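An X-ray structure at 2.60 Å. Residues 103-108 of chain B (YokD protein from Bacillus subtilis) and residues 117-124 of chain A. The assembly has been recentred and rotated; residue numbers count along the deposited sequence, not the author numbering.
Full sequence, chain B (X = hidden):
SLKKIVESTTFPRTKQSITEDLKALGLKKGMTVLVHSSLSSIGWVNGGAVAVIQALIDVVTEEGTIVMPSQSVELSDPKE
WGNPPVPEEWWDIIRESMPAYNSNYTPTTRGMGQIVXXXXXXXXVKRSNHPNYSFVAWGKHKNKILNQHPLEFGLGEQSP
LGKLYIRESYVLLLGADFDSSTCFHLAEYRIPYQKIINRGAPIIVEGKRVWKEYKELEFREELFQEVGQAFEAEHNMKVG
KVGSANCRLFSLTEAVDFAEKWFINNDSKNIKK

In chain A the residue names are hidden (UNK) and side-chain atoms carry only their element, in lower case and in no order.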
ATOM      1  N   SER B 103     -10.837   8.656   3.360  1.00 40.26           N
ATOM      2  CA  SER B 103     -10.508   8.308   1.986  1.00 40.59           C
ATOM      3  C   SER B 103      -9.029   8.479   1.604  1.00 40.19           C
ATOM      4  O   SER B 103      -8.544   7.790   0.713  1.00 41.30           O
ATOM      5  CB  SER B 103     -11.410   9.097   1.026  1.00 40.72           C
ATOM      6  OG  SER B 103     -11.120  10.482   1.056  1.00 39.44           O
ATOM      7  N   ASN B 104      -8.315   9.375   2.282  1.00 39.82           N
ATOM      8  CA  ASN B 104      -6.900   9.609   1.981  1.00 40.80           C
ATOM      9  C   ASN B 104      -5.938   8.517   2.429  1.00 39.97           C
ATOM     10  O   ASN B 104      -4.829   8.436   1.917  1.00 41.21           O
ATOM     11  CB  ASN B 104      -6.406  10.920   2.603  1.00 42.00           C
ATOM     12  CG  ASN B 104      -7.041  12.141   1.988  1.00 44.54           C
ATOM     13  OD1 ASN B 104      -7.888  12.788   2.604  1.00 45.82           O
ATOM     14  ND2 ASN B 104      -6.635  12.468   0.766  1.00 43.06           N
ATOM     15  N   TYR B 105      -6.332   7.689   3.390  1.00 38.87           N
ATOM     16  CA  TYR B 105      -5.428   6.654   3.861  1.00 37.73           C
ATOM     17  C   TYR B 105      -6.004   5.297   4.251  1.00 37.23           C
ATOM     18  O   TYR B 105      -5.268   4.337   4.335  1.00 39.43           O
ATOM     19  CB  TYR B 105      -4.595   7.203   5.025  1.00 36.18           C
ATOM     20  CG  TYR B 105      -5.401   7.703   6.217  1.00 35.59           C
ATOM     21  CD1 TYR B 105      -6.075   6.810   7.056  1.00 33.11           C
ATOM     22  CD2 TYR B 105      -5.439   9.063   6.539  1.00 32.75           C
ATOM     23  CE1 TYR B 105      -6.757   7.255   8.193  1.00 31.66           C
ATOM     24  CE2 TYR B 105      -6.119   9.521   7.674  1.00 31.70           C
ATOM     25  CZ  TYR B 105      -6.774   8.612   8.502  1.00 33.31           C
ATOM     26  OH  TYR B 105      -7.416   9.049   9.647  1.00 31.11           O
ATOM     27  N   THR B 106      -7.299   5.195   4.503  1.00 37.64           N
ATOM     28  CA  THR B 106      -7.856   3.901   4.878  1.00 38.24           C
ATOM     29  C   THR B 106      -7.614   2.867   3.780  1.00 40.79           C
ATOM     30  O   THR B 106      -8.155   2.971   2.686  1.00 41.58           O
ATOM     31  CB  THR B 106      -9.368   3.997   5.142  1.00 36.37           C
ATOM     32  OG1 THR B 106      -9.600   4.877   6.244  1.00 35.86           O
ATOM     33  CG2 THR B 106      -9.946   2.627   5.465  1.00 32.39           C
ATOM     34  N   PRO B 107      -6.790   1.849   4.057  1.00 42.44           N
ATOM     35  CA  PRO B 107      -6.519   0.823   3.046  1.00 43.81           C
ATOM     36  C   PRO B 107      -7.773   0.060   2.613  1.00 44.51           C
ATOM     37  O   PRO B 107      -8.760   0.002   3.346  1.00 43.35           O
ATOM     38  CB  PRO B 107      -5.502  -0.076   3.739  1.00 43.08           C
ATOM     39  CG  PRO B 107      -5.921   0.015   5.156  1.00 44.90           C
ATOM     40  CD  PRO B 107      -6.129   1.506   5.324  1.00 42.58           C
ATOM     41  N   THR B 108      -7.710  -0.519   1.413  1.00 46.36           N
ATOM     42  CA  THR B 108      -8.801  -1.292   0.820  1.00 48.65           C
ATOM     43  C   THR B 108      -8.813  -2.719   1.347  1.00 50.13           C
ATOM     44  O   THR B 108      -7.782  -3.245   1.736  1.00 49.98           O
ATOM     45  CB  THR B 108      -8.655  -1.365  -0.703  1.00 47.67           C
ATOM     46  OG1 THR B 108      -7.355  -1.850  -1.032  1.00 48.51           O
ATOM     47  CG2 THR B 108      -8.817  -0.014  -1.320  1.00 48.04           C
TER
ATOM     48  N   UNK A 117       4.425   0.592   3.526  1.00 33.81           N
ATOM     49  CA  UNK A 117       3.722   0.739   2.261  1.00 33.54           C
ATOM     50  C   UNK A 117       2.553   1.707   2.391  1.00 32.00           C
ATOM     51  O   UNK A 117       2.262   2.480   1.480  1.00 31.71           O
ATOM     52  c   UNK A 117       2.486  -0.555   0.423  1.00 34.08           C
ATOM     53  c   UNK A 117       3.324  -0.024  -0.733  1.00 36.64           C
ATOM     54  c   UNK A 117       3.244  -0.628   1.747  1.00 33.30           C
ATOM     55  o   UNK A 117       2.949  -0.277  -1.891  1.00 41.11           O
ATOM     56  o   UNK A 117       4.340   0.659  -0.499  1.00 37.39           O
ATOM     57  N   UNK A 118       1.886   1.664   3.534  1.00 31.40           N
ATOM     58  CA  UNK A 118       0.775   2.554   3.779  1.00 31.16           C
ATOM     59  C   UNK A 118       1.294   3.924   4.216  1.00 31.59           C
ATOM     60  O   UNK A 118       0.737   4.956   3.854  1.00 32.61           O
ATOM     61  c   UNK A 118      -1.279   2.933   5.143  1.00 32.32           C
ATOM     62  c   UNK A 118      -2.052   2.446   6.331  1.00 31.80           C
ATOM     63  c   UNK A 118      -0.117   1.991   4.871  1.00 28.79           C
ATOM     64  c   UNK A 118      -2.165   3.020   3.902  1.00 28.09           C
ATOM     65  N   UNK A 119       2.371   3.924   4.990  1.00 31.43           N
ATOM     66  CA  UNK A 119       2.941   5.157   5.492  1.00 32.59           C
ATOM     67  C   UNK A 119       3.430   6.082   4.386  1.00 34.98           C
ATOM     68  O   UNK A 119       3.431   7.306   4.545  1.00 34.36           O
ATOM     69  c   UNK A 119       4.362   7.953   8.585  1.00 26.49           C
ATOM     70  c   UNK A 119       4.092   4.850   6.449  1.00 31.49           C
ATOM     71  c   UNK A 119       4.652   6.063   7.116  1.00 31.45           C
ATOM     72  c   UNK A 119       5.939   6.499   6.824  1.00 30.48           C
ATOM     73  c   UNK A 119       6.437   7.649   7.400  1.00 29.72           C
ATOM     74  c   UNK A 119       5.644   8.377   8.282  1.00 27.34           C
ATOM     75  c   UNK A 119       3.870   6.804   8.005  1.00 29.32           C
ATOM     76  N   UNK A 120       3.844   5.496   3.265  1.00 35.00           N
ATOM     77  CA  UNK A 120       4.361   6.280   2.150  1.00 35.70           C
ATOM     78  C   UNK A 120       3.310   7.136   1.467  1.00 35.08           C
ATOM     79  O   UNK A 120       3.634   8.152   0.878  1.00 35.92           O
ATOM     80  c   UNK A 120       4.117   4.367   0.437  1.00 38.85           C
ATOM     81  n   UNK A 120       3.070   2.281  -2.445  1.00 42.07           N
ATOM     82  c   UNK A 120       5.039   5.384   1.109  1.00 37.53           C
ATOM     83  n   UNK A 120       3.075   3.989  -3.967  1.00 43.56           N
ATOM     84  n   UNK A 120       4.308   4.174  -2.029  1.00 43.03           N
ATOM     85  c   UNK A 120       4.809   3.694  -0.742  1.00 39.57           C
ATOM     86  c   UNK A 120       3.485   3.483  -2.813  1.00 43.25           C
ATOM     87  N   UNK A 121       2.055   6.733   1.529  1.00 34.05           N
ATOM     88  CA  UNK A 121       1.028   7.536   0.895  1.00 35.32           C
ATOM     89  C   UNK A 121       0.048   8.027   1.950  1.00 35.45           C
ATOM     90  O   UNK A 121      -1.159   8.120   1.712  1.00 37.01           O
ATOM     91  o   UNK A 121      -0.459   5.702   0.408  1.00 40.33           O
ATOM     92  c   UNK A 121       0.307   6.732  -0.179  1.00 34.56           C
ATOM     93  N   UNK A 122       0.590   8.327   3.127  1.00 34.97           N
ATOM     94  CA  UNK A 122      -0.190   8.836   4.251  1.00 34.42           C
ATOM     95  C   UNK A 122      -0.121  10.366   4.172  1.00 35.43           C
ATOM     96  O   UNK A 122       0.899  10.930   3.775  1.00 34.16           O
ATOM     97  c   UNK A 122      -2.140   8.785   9.036  1.00 32.13           C
ATOM     98  c   UNK A 122      -1.569   7.660   6.981  1.00 33.00           C
ATOM     99  c   UNK A 122      -2.389   7.784   8.112  1.00 33.70           C
ATOM    100  c   UNK A 122      -0.497   8.526   6.768  1.00 32.77           C
ATOM    101  c   UNK A 122      -0.267   9.532   7.708  1.00 33.52           C
ATOM    102  c   UNK A 122       0.409   8.356   5.573  1.00 32.33           C
ATOM    103  c   UNK A 122      -1.083   9.665   8.841  1.00 32.71           C
ATOM    104  o   UNK A 122      -2.933   8.886  10.151  1.00 31.71           O
ATOM    105  N   UNK A 123      -1.205  11.055   4.562  1.00 35.87           N
ATOM    106  CA  UNK A 123      -1.216  12.518   4.504  1.00 35.84           C
ATOM    107  C   UNK A 123      -0.012  13.166   5.168  1.00 36.00           C
ATOM    108  O   UNK A 123       0.250  12.954   6.360  1.00 34.98           O
ATOM    109  c   UNK A 123      -3.377  11.677   5.010  1.00 35.71           C
ATOM    110  c   UNK A 123      -2.415  10.554   5.238  1.00 35.18           C
ATOM    111  c   UNK A 123      -2.520  12.883   5.209  1.00 34.13           C
ATOM    112  N   UNK A 124       0.725  13.940   4.377  1.00 36.99           N
ATOM    113  CA  UNK A 124       1.887  14.689   4.849  1.00 38.97           C
ATOM    114  C   UNK A 124       3.240  13.984   4.890  1.00 38.66           C
ATOM    115  O   UNK A 124       4.220  14.535   5.382  1.00 40.20           O
ATOM    116  o   UNK A 124       0.239  18.285   5.728  1.00 52.23           O
ATOM    117  c   UNK A 124       0.253  17.408   6.621  1.00 50.33           C
ATOM    118  c   UNK A 124       0.195  15.970   6.200  1.00 47.40           C
ATOM    119  o   UNK A 124       0.323  17.656   7.843  1.00 52.26           O
ATOM    120  c   UNK A 124       1.557  15.292   6.209  1.00 42.36           C
TER

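Position 117 of chain A carries three side-chain carbons in a row, the third bonded to two oxygens; its side chain is out of reach of the chain B stretch. This carboxylate on a two-carbon arm is glutamate, Glu117(A).

Position 118 has four carbons, forked at the second, with CA to CB directed toward chain B. One terminal carbon of position 118 lies 3.4 Å from the backbone O of Tyr105(B), and the other lies 4.3 Å from CD of Pro107(B). A fork one carbon beyond CB gives leucine, and the two atoms are CD1 and CD2 of Leu118(A), respectively. With chi1 at 179° (t) and chi2 at 64° (p), the fork meets both residues.

Position 119 shows one carbon followed by a six-carbon ring without a heteroatom, out of reach of chain B: phenylalanine, Phe119(A).

Position 120 has three carbons, a nitrogen, then a carbon bearing two further nitrogens, and it also stays clear of chain B. This is the guanidinium group of arginine. Arg120(A) forms a salt bridge within its own chain, NH1 of Arg120(A) to OE2 of Glu117(A) at 2.6 Å, although the position of NH1 is less certain.

Position 121 has one carbon and one oxygen. Its CB points sideways, and its nearest approach to chain B is through the backbone: O of position 121 lies 3.7 Å from O of Asn104(B), two acceptors that cannot hydrogen-bond to each other. The side chain is that of serine. N of Ser121(A) donates to O of Leu118(A) at 3.2 Å.

Position 122 has one carbon, then a six-carbon ring bearing an oxygen. Although its CB points sideways, the ring comes nearer, placing one ring carbon of position 122 at 3.6 Å from CG of Tyr105(B), over one face of that ring. This is tyrosine, and the carbon is CE1 of Tyr122(A). The residue closes a type I turn begun at Phe119(A), and its hydroxyl is hydrogen-bonded elsewhere in the structure.

Position 123 has three carbons closing onto the backbone N. The ring carbon bonded to that N lies 3.6 Å from CD2 of Tyr105(B), and the next ring carbon of position 123 lies 3.9 Å from CB of Asn104(B). The closed ring defines proline, and these atoms are CD and CG of Pro123(A).

Position 124 repeats the three-carbon carboxylate of position 117, exposed and without contact to chain B, so it is glutamate, Glu124(A).

The contact, burying 284 Å² in all, is one of packing: no hydrogen bond crosses it. Tyr105(B) supplies the largest covered area, 86 Å², and touches Leu118(A), Tyr122(A) and Pro123(A). The two tyrosine rings are oblique, with planes at 32°.

Chain A 117-124: ELFRSYPE
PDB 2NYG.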